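Long-range contact in cellulase (Clostridium cellulovorans, PDB 6UI3), which is a family 5 glycoside hydrolase, a broad-specificity endoglucanase that cleaves cellulose and probably related plant cell-wall polysaccharides: residues D4-P8 / N93-A97. Residues are numbered along the deposited sequence; the frame is centred on the assembly and turned at random.
With EDO (1,2-ethanediol), chain B.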
# COMPACT_ATOMS: atom_id res chain seq x y z
N ASP A 4 -13.74 0.83 -26.67
CA ASP A 4 -12.51 1.14 -27.38
C ASP A 4 -11.28 0.86 -26.51
O ASP A 4 -10.26 0.38 -26.99
CB ASP A 4 -12.52 2.59 -27.85
N TYR A 5 -11.39 1.16 -25.21
CA TYR A 5 -10.26 0.95 -24.31
C TYR A 5 -10.01 -0.55 -24.12
O TYR A 5 -10.95 -1.33 -23.92
CB TYR A 5 -10.53 1.60 -22.95
CG TYR A 5 -9.49 1.24 -21.89
CD1 TYR A 5 -9.76 0.27 -20.93
CD2 TYR A 5 -8.25 1.86 -21.87
CE1 TYR A 5 -8.82 -0.07 -19.98
CE2 TYR A 5 -7.30 1.53 -20.93
CZ TYR A 5 -7.59 0.57 -19.97
OH TYR A 5 -6.65 0.25 -19.04
N THR A 6 -8.75 -0.94 -24.19
CA THR A 6 -8.31 -2.27 -23.78
C THR A 6 -7.16 -2.09 -22.80
O THR A 6 -6.37 -1.15 -22.90
CB THR A 6 -7.88 -3.12 -24.97
OG1 THR A 6 -6.79 -2.49 -25.66
CG2 THR A 6 -9.04 -3.31 -25.94
N HIS A 7 -7.06 -3.01 -21.85
CA HIS A 7 -6.05 -2.85 -20.82
C HIS A 7 -4.65 -2.96 -21.42
O HIS A 7 -4.43 -3.71 -22.38
CB HIS A 7 -6.25 -3.86 -19.69
CG HIS A 7 -6.03 -5.29 -20.09
ND1 HIS A 7 -7.06 -6.15 -20.38
CD2 HIS A 7 -4.89 -6.02 -20.15
CE1 HIS A 7 -6.57 -7.35 -20.66
NE2 HIS A 7 -5.25 -7.30 -20.51
N PRO A 8 -3.69 -2.22 -20.88
CA PRO A 8 -2.33 -2.29 -21.43
C PRO A 8 -1.66 -3.60 -21.06
O PRO A 8 -1.93 -4.21 -20.02
CB PRO A 8 -1.63 -1.10 -20.76
CG PRO A 8 -2.33 -0.95 -19.47
CD PRO A 8 -3.78 -1.26 -19.76
N ASN A 93 -8.24 -0.70 -13.94
CA ASN A 93 -8.22 -0.03 -15.23
C ASN A 93 -8.56 1.45 -15.17
O ASN A 93 -8.18 2.17 -16.09
CB ASN A 93 -9.07 -0.82 -16.22
CG ASN A 93 -8.32 -2.00 -16.78
OD1 ASN A 93 -7.23 -1.85 -17.31
ND2 ASN A 93 -8.89 -3.18 -16.67
N TYR A 94 -9.23 1.92 -14.12
CA TYR A 94 -9.36 3.37 -13.96
C TYR A 94 -7.98 4.01 -13.84
O TYR A 94 -7.75 5.12 -14.34
CB TYR A 94 -10.17 3.72 -12.71
CG TYR A 94 -11.62 3.30 -12.67
CD1 TYR A 94 -12.35 3.03 -13.82
CD2 TYR A 94 -12.28 3.19 -11.45
CE1 TYR A 94 -13.69 2.64 -13.75
CE2 TYR A 94 -13.61 2.80 -11.37
CZ TYR A 94 -14.31 2.52 -12.51
OH TYR A 94 -15.63 2.14 -12.45
N ALA A 95 -7.05 3.32 -13.15
CA ALA A 95 -5.69 3.81 -13.01
C ALA A 95 -4.89 3.58 -14.29
O ALA A 95 -4.25 4.49 -14.80
CB ALA A 95 -5.00 3.10 -11.85
N LEU A 96 -4.94 2.36 -14.82
CA LEU A 96 -4.09 2.06 -15.97
C LEU A 96 -4.50 2.87 -17.20
O LEU A 96 -3.64 3.22 -18.02
CB LEU A 96 -4.13 0.57 -16.30
CG LEU A 96 -3.59 -0.40 -15.24
CD1 LEU A 96 -3.67 -1.84 -15.72
CD2 LEU A 96 -2.16 -0.04 -14.83
N ALA A 97 -5.80 3.19 -17.36
CA ALA A 97 -6.24 4.00 -18.49
C ALA A 97 -5.70 5.42 -18.40
O ALA A 97 -5.66 6.12 -19.42
CB ALA A 97 -7.77 4.02 -18.57
C1 EDO B . -3.46 10.55 -19.39
O1 EDO B . -4.52 10.31 -18.45
C2 EDO B . -2.60 9.31 -19.61
O2 EDO B . -3.35 8.28 -20.27
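Y5 reaches across to the C-terminal end of helix 82-96 and gives its phenolic proton to N93: OH lies 2.8 Å from OD1. The hydroxyl approaches the amide oxygen at a C=O...O angle of 123°, tilted out of the carbonyl plane. The ring and amide planes stand 74° apart, with N93 CG at the ring edge. Around the same ring A97 supplies the apolar contact, its CB 3.5 Å from CE2; the hydroxyl end of the ring thus meets the amide near one edge carbon, CE1, and the A97 methyl near the other, CE2. The backbone bond from A97 N to N93 O, 2.9 Å long, sets the alanine four residues beyond the asparagine. With CG anti to the backbone N (chi1 171°), the Y5 side chain extends from the N-terminal segment 4-8 toward the last turn of the helix. Beside the hydrogen bond, CB of H7 packs at 3.3 Å from N93 OD1, and farther along P8 lays CG and CD against L96, with CD 3.9 Å from L96 CB.

A second layer fixes these groups. N93 ND2 is hydrogen-bonded to the hydroxyl of Y141, which anchors the other end of the amide and thereby its rotation, while the H7 imidazole turns away to stack on Y141 and bond through NE2 to D140. P8 is tied to S142 by backbone hydrogen bonding. The contact thus fastens the N-terminal segment to the surface of the (beta/alpha)8 TIM barrel of this catalytic domain, on the side where the strands begin, at the end of the helix that leads into barrel strand 101-105.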